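Local atomic coordinates of restriction endonuclease PacI (Pseudomonas alcaligenes, PDB entry 3M7K), a protein that cuts double-stranded DNA at a rare eight-base-pair site, as an HNH restriction endonuclease with a beta-beta-alpha-metal active site. Residues L89-S94 with Q103-A108; M28-L33 with H42-T47. One frame throughout, in Å; residues are numbered along the deposited sequence.

The two contacts sit side by side on one DNA product, their centres about 11 Å apart. Contact 1 is the hairpin that holds the magnesium ion through Asp92 and grips the backbone phosphates through Arg93; contact 2 joins helix 25-40, whose Asn32 meets an adenine of chain C, to the loop that follows it. They touch along the hairpin face of Val91, Arg93 and Ala105: Val91 CG2 lies 4.2 Å from Leu33 CD1, Ala105 CB 3.8 Å from Phe46 CE1, and Arg93 CZ 3.3 Å from His42 NE2. The helix that touches the bases and the strand that carries the metal are thus packed directly together.

Contact 1. Residues L89-S94 with Q103-A108; sequences LGVDRS and QNARLA. With MG (magnesium ion), chain F; nucleotides of chain B; nucleotides of chain C.
Asp92 and Arg106 form an antiparallel hydrogen-bonded pair, with Asp92 N 2.7 Å from Arg106 O and a return bond from Arg106 N to Asp92 O. Gly90 and Ala108 repeat the pattern, and beyond the strand Ser94 N bonds to Asn104 O. Asp92 rests its CB on Ala108 CB (3.8 Å) and binds magnesium through OD1 at 2.4 Å, while OD2 is held by Tyr65. Asn113, two waters and O3' of DT10 in chain B are further ligands.

Arg93 leaves from the other face. Its CB lies 3.6 Å from Asn104 ND2, an amide nitrogen held by Gly99 O. A bend at chi3 (-68°) sets NE 2.8 Å from OP1 of DT1 in chain C, which CD passes at 4.0 Å. NH2 donates to this same oxygen and, at 3.0 Å, to OP1 of DT10 in chain B; NH1 turns to Ser96 O. Water 1, a magnesium ligand, sits over one guanidinium face. An alanine here would probably leave both phosphates without the group that ties them together.

Val91 CG1 meets Ala105 CB at 3.9 Å, and both residues pack on Trp54 of helix 48-55. On the Asp92 side, Arg106 makes a salt bridge with Asp126 of helix 122-139, and helix 110-116, carrying Asn113, completes the beta-beta-alpha-metal site.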
loop_
_atom_site.group_PDB
_atom_site.type_symbol
_atom_site.label_atom_id
_atom_site.label_comp_id
_atom_site.label_asym_id
_atom_site.label_seq_id
_atom_site.Cartn_x
_atom_site.Cartn_y
_atom_site.Cartn_z
ATOM N N LEU A 89 13.617 -7.782 -7.545
ATOM C CA LEU A 89 13.350 -6.500 -6.898
ATOM C C LEU A 89 13.318 -5.397 -7.924
ATOM O O LEU A 89 14.022 -5.463 -8.935
ATOM C CB LEU A 89 14.407 -6.205 -5.841
ATOM C CG LEU A 89 14.523 -7.281 -4.759
ATOM C CD1 LEU A 89 15.509 -6.827 -3.735
ATOM C CD2 LEU A 89 13.178 -7.593 -4.085
ATOM N N GLY A 90 12.496 -4.381 -7.663
ATOM C CA GLY A 90 12.312 -3.305 -8.627
ATOM C C GLY A 90 12.967 -2.016 -8.200
ATOM O O GLY A 90 13.810 -1.993 -7.292
ATOM N N VAL A 91 12.570 -0.935 -8.845
ATOM C CA VAL A 91 13.243 0.352 -8.669
ATOM C C VAL A 91 12.270 1.436 -8.189
ATOM O O VAL A 91 11.260 1.689 -8.843
ATOM C CB VAL A 91 13.898 0.813 -10.002
ATOM C CG1 VAL A 91 14.649 2.121 -9.801
ATOM C CG2 VAL A 91 14.844 -0.261 -10.558
ATOM N N ASP A 92 12.571 2.047 -7.042
ATOM C CA ASP A 92 11.801 3.168 -6.510
ATOM C C ASP A 92 12.445 4.485 -6.959
ATOM O O ASP A 92 13.653 4.680 -6.801
ATOM C CB ASP A 92 11.804 3.151 -4.981
ATOM C CG ASP A 92 11.203 4.404 -4.381
ATOM O OD1 ASP A 92 10.111 4.788 -4.842
ATOM O OD2 ASP A 92 11.809 5.005 -3.440
ATOM N N ARG A 93 11.634 5.368 -7.516
ATOM C CA ARG A 93 12.021 6.765 -7.720
ATOM C C ARG A 93 11.830 7.443 -6.362
ATOM O O ARG A 93 10.694 7.776 -5.978
ATOM C CB ARG A 93 11.148 7.382 -8.809
ATOM C CG ARG A 93 11.228 6.632 -10.156
ATOM C CD ARG A 93 10.161 7.107 -11.165
ATOM N NE ARG A 93 8.782 6.746 -10.781
ATOM C CZ ARG A 93 7.918 7.587 -10.202
ATOM N NH1 ARG A 93 8.269 8.844 -9.955
ATOM N NH2 ARG A 93 6.692 7.183 -9.886
ATOM N N SER A 94 12.930 7.559 -5.615
ATOM C CA SER A 94 12.954 8.102 -4.250
ATOM C C SER A 94 12.019 9.285 -4.081
ATOM O O SER A 94 11.098 9.271 -3.268
ATOM C CB SER A 94 14.367 8.616 -3.902
ATOM O OG SER A 94 15.046 7.642 -3.145
ATOM N N GLN A 103 20.895 8.968 -9.336
ATOM C CA GLN A 103 20.748 9.715 -8.088
ATOM C C GLN A 103 19.400 9.467 -7.407
ATOM O O GLN A 103 19.344 9.357 -6.167
ATOM C CB GLN A 103 20.994 11.217 -8.298
ATOM C CG GLN A 103 20.823 12.068 -7.029
ATOM C CD GLN A 103 21.736 11.638 -5.885
ATOM O OE1 GLN A 103 22.882 11.236 -6.098
ATOM N NE2 GLN A 103 21.230 11.738 -4.661
ATOM N N ASN A 104 18.335 9.335 -8.190
ATOM C CA ASN A 104 16.977 9.177 -7.616
ATOM C C ASN A 104 16.509 7.733 -7.393
ATOM O O ASN A 104 15.473 7.488 -6.772
ATOM C CB ASN A 104 15.977 9.921 -8.499
ATOM C CG ASN A 104 14.643 10.135 -7.830
ATOM O OD1 ASN A 104 14.556 10.408 -6.623
ATOM N ND2 ASN A 104 13.587 10.020 -8.612
ATOM N N ALA A 105 17.269 6.779 -7.903
ATOM C CA ALA A 105 16.880 5.369 -7.855
ATOM C C ALA A 105 17.273 4.734 -6.539
ATOM O O ALA A 105 18.369 4.969 -6.008
ATOM C CB ALA A 105 17.494 4.607 -8.993
ATOM N N ARG A 106 16.371 3.894 -6.052
ATOM C CA ARG A 106 16.568 3.104 -4.870
ATOM C C ARG A 106 16.008 1.730 -5.216
ATOM O O ARG A 106 14.938 1.642 -5.832
ATOM C CB ARG A 106 15.721 3.760 -3.785
ATOM C CG ARG A 106 15.995 3.291 -2.436
ATOM C CD ARG A 106 15.937 4.456 -1.469
ATOM N NE ARG A 106 16.079 3.867 -0.169
ATOM C CZ ARG A 106 16.047 4.513 0.982
ATOM N NH1 ARG A 106 15.886 5.830 1.022
ATOM N NH2 ARG A 106 16.171 3.808 2.092
ATOM N N LEU A 107 16.692 0.652 -4.838
ATOM C CA LEU A 107 16.123 -0.681 -5.047
ATOM C C LEU A 107 15.002 -0.867 -4.048
ATOM O O LEU A 107 15.147 -0.504 -2.872
ATOM C CB LEU A 107 17.181 -1.754 -4.829
ATOM C CG LEU A 107 17.154 -3.096 -5.536
ATOM C CD1 LEU A 107 17.122 -2.998 -7.077
ATOM C CD2 LEU A 107 18.385 -3.871 -5.052
ATOM N N ALA A 108 13.879 -1.400 -4.511
ATOM C CA ALA A 108 12.737 -1.646 -3.634
ATOM C C ALA A 108 11.944 -2.891 -4.056
ATOM O O ALA A 108 11.716 -3.115 -5.248
ATOM C CB ALA A 108 11.808 -0.413 -3.591
HETATM MG MG MG F . 8.266 4.175 -6.206
ATOM P P DT B 10 3.331 7.364 -8.889
ATOM O OP1 DT B 10 4.369 8.227 -8.280
ATOM O OP2 DT B 10 2.996 7.419 -10.335
ATOM O "O5'" DT B 10 3.709 5.839 -8.580
ATOM C "C5'" DT B 10 4.210 5.510 -7.301
ATOM C "C4'" DT B 10 4.292 4.004 -7.110
ATOM O "O4'" DT B 10 2.968 3.456 -7.285
ATOM C "C3'" DT B 10 5.125 3.213 -8.109
ATOM O "O3'" DT B 10 6.519 3.362 -7.841
ATOM C "C2'" DT B 10 4.594 1.803 -7.850
ATOM C "C1'" DT B 10 3.101 2.081 -7.599
ATOM N N1 DT B 10 2.222 1.847 -8.827
ATOM C C2 DT B 10 1.500 0.663 -8.901
ATOM O O2 DT B 10 1.546 -0.183 -8.025
ATOM N N3 DT B 10 0.738 0.496 -10.029
ATOM C C4 DT B 10 0.644 1.396 -11.078
ATOM O O4 DT B 10 -0.077 1.170 -12.066
ATOM C C5 DT B 10 1.428 2.611 -10.942
ATOM C C7 DT B 10 1.405 3.677 -12.026
ATOM C C6 DT B 10 2.172 2.774 -9.839
ATOM P P DA C 2 8.625 -3.762 -9.932
ATOM O OP1 DA C 2 8.884 -4.306 -8.582
ATOM O OP2 DA C 2 9.765 -3.301 -10.757
ATOM O "O5'" DA C 2 7.771 -4.776 -10.815
ATOM C "C5'" DA C 2 7.014 -5.827 -10.168
ATOM C "C4'" DA C 2 6.778 -6.991 -11.121
ATOM O "O4'" DA C 2 5.907 -6.569 -12.200
ATOM C "C3'" DA C 2 8.007 -7.554 -11.827
ATOM O "O3'" DA C 2 7.850 -8.991 -11.987
ATOM C "C2'" DA C 2 8.053 -6.830 -13.176
ATOM C "C1'" DA C 2 6.565 -6.590 -13.460
ATOM N N9 DA C 2 6.220 -5.310 -14.087
ATOM C C8 DA C 2 6.995 -4.197 -14.292
ATOM N N7 DA C 2 6.371 -3.196 -14.884
ATOM C C5 DA C 2 5.086 -3.686 -15.065
ATOM C C6 DA C 2 3.919 -3.117 -15.620
ATOM N N6 DA C 2 3.889 -1.871 -16.106
ATOM N N1 DA C 2 2.788 -3.880 -15.649
ATOM C C2 DA C 2 2.838 -5.127 -15.161
ATOM N N3 DA C 2 3.886 -5.771 -14.607
ATOM C C4 DA C 2 4.979 -4.981 -14.587
ATOM O OP3 DT C 1 5.258 3.693 -11.653
ATOM P P DT C 1 6.697 3.390 -11.427
ATOM O OP1 DT C 1 7.486 4.236 -10.541
ATOM O OP2 DT C 1 7.330 3.281 -12.741
ATOM O "O5'" DT C 1 6.577 1.932 -10.779
ATOM C "C5'" DT C 1 7.558 0.973 -10.777
ATOM C "C4'" DT C 1 6.954 -0.283 -10.151
ATOM O "O4'" DT C 1 5.517 -0.269 -10.290
ATOM C "C3'" DT C 1 7.441 -1.564 -10.775
ATOM O "O3'" DT C 1 7.571 -2.574 -9.770
ATOM C "C2'" DT C 1 6.339 -1.877 -11.795
ATOM C "C1'" DT C 1 5.081 -1.346 -11.104
ATOM N N1 DT C 1 4.121 -0.832 -12.091
ATOM C C2 DT C 1 2.928 -1.494 -12.272
ATOM O O2 DT C 1 2.600 -2.486 -11.654
ATOM N N3 DT C 1 2.103 -0.954 -13.216
ATOM C C4 DT C 1 2.355 0.163 -13.994
ATOM O O4 DT C 1 1.538 0.548 -14.820
ATOM C C5 DT C 1 3.620 0.825 -13.766
ATOM C C7 DT C 1 3.987 2.053 -14.565
ATOM C C6 DT C 1 4.442 0.301 -12.830
HETATM O O HOH W 1 8.367 6.432 -6.693
HETATM O O HOH W 2 6.673 4.417 -4.470
#

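Contact 2. Residues M28-L33 with H42-T47. With PT (platinum (II) ion), chain G; nucleotides of chain C; nucleotides of chain D.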
loop_
_atom_site.group_PDB
_atom_site.type_symbol
_atom_site.label_atom_id
_atom_site.label_comp_id
_atom_site.label_asym_id
_atom_site.label_seq_id
_atom_site.Cartn_x
_atom_site.Cartn_y
_atom_site.Cartn_z
ATOM N N MET A 28 14.980 -7.727 -18.356
ATOM C CA MET A 28 13.533 -7.570 -18.186
ATOM C C MET A 28 13.238 -6.342 -17.317
ATOM O O MET A 28 12.337 -5.566 -17.629
ATOM C CB MET A 28 12.913 -8.855 -17.619
ATOM C CG MET A 28 11.421 -8.805 -17.280
ATOM S SD MET A 28 10.291 -9.166 -18.645
ATOM C CE MET A 28 10.295 -7.606 -19.553
ATOM N N THR A 29 14.005 -6.146 -16.242
ATOM C CA THR A 29 13.783 -4.974 -15.398
ATOM C C THR A 29 14.105 -3.675 -16.160
ATOM O O THR A 29 13.361 -2.708 -16.057
ATOM C CB THR A 29 14.503 -5.062 -14.052
ATOM O OG1 THR A 29 14.040 -6.230 -13.370
ATOM C CG2 THR A 29 14.165 -3.862 -13.188
ATOM N N TRP A 30 15.172 -3.673 -16.954
ATOM C CA TRP A 30 15.476 -2.504 -17.787
ATOM C C TRP A 30 14.366 -2.192 -18.792
ATOM O O TRP A 30 13.994 -1.018 -18.960
ATOM C CB TRP A 30 16.820 -2.647 -18.519
ATOM C CG TRP A 30 17.030 -1.572 -19.574
ATOM C CD1 TRP A 30 17.021 -1.744 -20.931
ATOM C CD2 TRP A 30 17.241 -0.171 -19.348
ATOM N NE1 TRP A 30 17.237 -0.538 -21.565
ATOM C CE2 TRP A 30 17.377 0.441 -20.620
ATOM C CE3 TRP A 30 17.332 0.627 -18.196
ATOM C CZ2 TRP A 30 17.604 1.818 -20.775
ATOM C CZ3 TRP A 30 17.575 1.992 -18.347
ATOM C CH2 TRP A 30 17.714 2.571 -19.628
ATOM N N GLN A 31 13.851 -3.227 -19.457
ATOM C CA GLN A 31 12.737 -3.079 -20.414
ATOM C C GLN A 31 11.520 -2.453 -19.718
ATOM O O GLN A 31 10.904 -1.516 -20.240
ATOM C CB GLN A 31 12.372 -4.454 -21.017
ATOM C CG GLN A 31 11.242 -4.449 -22.061
ATOM C CD GLN A 31 10.902 -5.862 -22.614
ATOM O OE1 GLN A 31 9.735 -6.179 -22.870
ATOM N NE2 GLN A 31 11.928 -6.704 -22.798
ATOM N N ASN A 32 11.210 -2.950 -18.516
ATOM C CA ASN A 32 10.078 -2.445 -17.759
ATOM C C ASN A 32 10.298 -0.993 -17.365
ATOM O O ASN A 32 9.388 -0.181 -17.472
ATOM C CB ASN A 32 9.835 -3.300 -16.507
ATOM C CG ASN A 32 9.136 -4.625 -16.827
ATOM O OD1 ASN A 32 8.284 -4.694 -17.720
ATOM N ND2 ASN A 32 9.489 -5.675 -16.095
ATOM N N LEU A 33 11.502 -0.689 -16.882
ATOM C CA LEU A 33 11.852 0.656 -16.453
ATOM C C LEU A 33 11.636 1.638 -17.606
ATOM O O LEU A 33 11.000 2.677 -17.417
ATOM C CB LEU A 33 13.295 0.690 -15.931
ATOM C CG LEU A 33 13.787 1.953 -15.225
ATOM C CD1 LEU A 33 14.943 1.620 -14.298
ATOM C CD2 LEU A 33 14.224 2.977 -16.256
ATOM N N HIS A 42 7.784 9.965 -17.046
ATOM C CA HIS A 42 8.967 10.181 -16.217
ATOM C C HIS A 42 10.207 10.168 -17.097
ATOM O O HIS A 42 10.285 9.417 -18.073
ATOM C CB HIS A 42 9.092 9.131 -15.102
ATOM C CG HIS A 42 7.922 9.102 -14.162
ATOM N ND1 HIS A 42 7.442 10.232 -13.530
ATOM C CD2 HIS A 42 7.137 8.078 -13.749
ATOM C CE1 HIS A 42 6.408 9.905 -12.772
ATOM N NE2 HIS A 42 6.205 8.605 -12.886
ATOM N N ALA A 43 11.160 11.031 -16.763
ATOM C CA ALA A 43 12.455 11.012 -17.412
ATOM C C ALA A 43 13.212 9.739 -17.001
ATOM O O ALA A 43 12.887 9.107 -15.990
ATOM C CB ALA A 43 13.242 12.264 -17.048
ATOM N N ASN A 44 14.179 9.348 -17.827
ATOM C CA ASN A 44 15.048 8.204 -17.581
ATOM C C ASN A 44 16.471 8.547 -18.018
ATOM O O ASN A 44 16.769 8.526 -19.210
ATOM C CB ASN A 44 14.554 6.979 -18.362
ATOM C CG ASN A 44 15.444 5.757 -18.165
ATOM O OD1 ASN A 44 16.302 5.735 -17.281
ATOM N ND2 ASN A 44 15.229 4.725 -18.984
ATOM N N THR A 45 17.341 8.859 -17.057
ATOM C CA THR A 45 18.734 9.167 -17.369
ATOM C C THR A 45 19.707 7.978 -17.251
ATOM O O THR A 45 20.882 8.114 -17.623
ATOM C CB THR A 45 19.267 10.410 -16.591
ATOM O OG1 THR A 45 19.229 10.148 -15.184
ATOM C CG2 THR A 45 18.430 11.653 -16.901
ATOM N N PHE A 46 19.241 6.819 -16.763
ATOM C CA PHE A 46 20.000 5.562 -16.907
ATOM C C PHE A 46 20.189 5.226 -18.392
ATOM O O PHE A 46 19.284 5.458 -19.194
ATOM C CB PHE A 46 19.242 4.368 -16.313
ATOM C CG PHE A 46 19.365 4.224 -14.827
ATOM C CD1 PHE A 46 18.275 4.505 -14.007
ATOM C CD2 PHE A 46 20.545 3.756 -14.252
ATOM C CE1 PHE A 46 18.356 4.356 -12.638
ATOM C CE2 PHE A 46 20.649 3.608 -12.876
ATOM C CZ PHE A 46 19.548 3.904 -12.060
ATOM N N THR A 47 21.349 4.677 -18.747
ATOM C CA THR A 47 21.485 3.882 -19.972
ATOM C C THR A 47 21.420 2.427 -19.544
ATOM O O THR A 47 21.576 2.126 -18.353
ATOM C CB THR A 47 22.829 4.096 -20.690
ATOM O OG1 THR A 47 23.916 3.768 -19.803
ATOM C CG2 THR A 47 22.948 5.528 -21.209
HETATM PT PT PT G . 10.596 -10.700 -20.050
ATOM P P DA C 3 9.153 -9.883 -12.294
ATOM O OP1 DA C 3 9.581 -10.551 -11.040
ATOM O OP2 DA C 3 10.138 -9.079 -13.065
ATOM O "O5'" DA C 3 8.546 -10.935 -13.303
ATOM C "C5'" DA C 3 7.964 -12.143 -12.857
ATOM C "C4'" DA C 3 7.312 -12.874 -14.033
ATOM O "O4'" DA C 3 6.523 -11.927 -14.796
ATOM C "C3'" DA C 3 8.245 -13.490 -15.073
ATOM O "O3'" DA C 3 7.561 -14.547 -15.735
ATOM C "C2'" DA C 3 8.474 -12.344 -16.055
ATOM C "C1'" DA C 3 7.075 -11.728 -16.090
ATOM N N9 DA C 3 7.049 -10.291 -16.379
ATOM C C8 DA C 3 7.976 -9.347 -16.039
ATOM N N7 DA C 3 7.658 -8.133 -16.429
ATOM C C5 DA C 3 6.435 -8.303 -17.081
ATOM C C6 DA C 3 5.538 -7.411 -17.726
ATOM N N6 DA C 3 5.747 -6.098 -17.852
ATOM N N1 DA C 3 4.397 -7.919 -18.239
ATOM C C2 DA C 3 4.154 -9.232 -18.137
ATOM N N3 DA C 3 4.910 -10.162 -17.554
ATOM C C4 DA C 3 6.046 -9.627 -17.045
ATOM P P DA C 2 8.625 -3.762 -9.932
ATOM O OP1 DA C 2 8.884 -4.306 -8.582
ATOM O OP2 DA C 2 9.765 -3.301 -10.757
ATOM O "O5'" DA C 2 7.771 -4.776 -10.815
ATOM C "C5'" DA C 2 7.014 -5.827 -10.168
ATOM C "C4'" DA C 2 6.778 -6.991 -11.121
ATOM O "O4'" DA C 2 5.907 -6.569 -12.200
ATOM C "C3'" DA C 2 8.007 -7.554 -11.827
ATOM O "O3'" DA C 2 7.850 -8.991 -11.987
ATOM C "C2'" DA C 2 8.053 -6.830 -13.176
ATOM C "C1'" DA C 2 6.565 -6.590 -13.460
ATOM N N9 DA C 2 6.220 -5.310 -14.087
ATOM C C8 DA C 2 6.995 -4.197 -14.292
ATOM N N7 DA C 2 6.371 -3.196 -14.884
ATOM C C5 DA C 2 5.086 -3.686 -15.065
ATOM C C6 DA C 2 3.919 -3.117 -15.620
ATOM N N6 DA C 2 3.889 -1.871 -16.106
ATOM N N1 DA C 2 2.788 -3.880 -15.649
ATOM C C2 DA C 2 2.838 -5.127 -15.161
ATOM N N3 DA C 2 3.886 -5.771 -14.607
ATOM C C4 DA C 2 4.979 -4.981 -14.587
ATOM P P DG D 3 13.657 -3.399 -28.685
ATOM O OP1 DG D 3 13.887 -2.109 -29.385
ATOM O OP2 DG D 3 14.489 -3.763 -27.507
ATOM O "O5'" DG D 3 12.119 -3.435 -28.266
ATOM C "C5'" DG D 3 11.099 -3.179 -29.232
ATOM C "C4'" DG D 3 9.764 -3.547 -28.619
ATOM O "O4'" DG D 3 9.619 -4.998 -28.625
ATOM C "C3'" DG D 3 9.593 -3.108 -27.161
ATOM O "O3'" DG D 3 8.244 -2.722 -26.923
ATOM C "C2'" DG D 3 9.926 -4.386 -26.400
ATOM C "C1'" DG D 3 9.201 -5.358 -27.326
ATOM N N9 DG D 3 9.405 -6.776 -27.042
ATOM C C8 DG D 3 10.497 -7.382 -26.451
ATOM N N7 DG D 3 10.363 -8.675 -26.319
ATOM C C5 DG D 3 9.099 -8.937 -26.845
ATOM C C6 DG D 3 8.393 -10.161 -26.973
ATOM O O6 DG D 3 8.788 -11.284 -26.624
ATOM N N1 DG D 3 7.131 -9.995 -27.565
ATOM C C2 DG D 3 6.611 -8.787 -27.980
ATOM N N2 DG D 3 5.381 -8.801 -28.524
ATOM N N3 DG D 3 7.267 -7.635 -27.871
ATOM C C4 DG D 3 8.494 -7.778 -27.295
#
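Trp30 pushes the six-membered end of its indole into the loop, where Asn44, Phe46 and Thr47 receive it. CG stands anti to the backbone N (chi1 169°), which starts the ring out from the helix. CH2 then comes 3.3 Å from Phe46 O, the carbonyl oxygen lying at the ring edge near its plane. CZ3 packs on Phe46 CB at 3.5 Å. Thr47 C lies over one indole face, 3.7 Å from Trp30 CH2. The amide of Asn44 approaches the ring obliquely, with the two planes 55° apart and ND2 3.4 Å from Trp30 CH2.

Asn44 also has its CG anti to the backbone N (chi1 179°), which sets that carbon against Leu33 CD2. Asn44 ND2 meets the same Leu33 CD2 at 3.4 Å, from a different side than it meets Trp30. Its OD1 reaches forward along the chain to accept a weak hydrogen bond from Phe46 N. Phe46 sends its ring past Trp30 in the opposite direction, toward Trp54 of helix 48-55, which it meets edge-to-face.

The helix also meets DNA. Asn32 accepts from N6 of DA3 in chain C through OD1 (2.9 Å) and donates through ND2 to N7 of the same base (3.1 Å), the two-bond asparagine-adenine pairing characteristic of major-groove recognition. Met28 SD shares a platinum ion with Met23. At the loop's end Thr47 is the N-cap of helix 48-55, its OG1 bonded to Thr50 N. The zinc site of Cys4, Cys7, Cys24 and Cys27 spans the start of helix 25-40, which also carries the base-contacting Asn32.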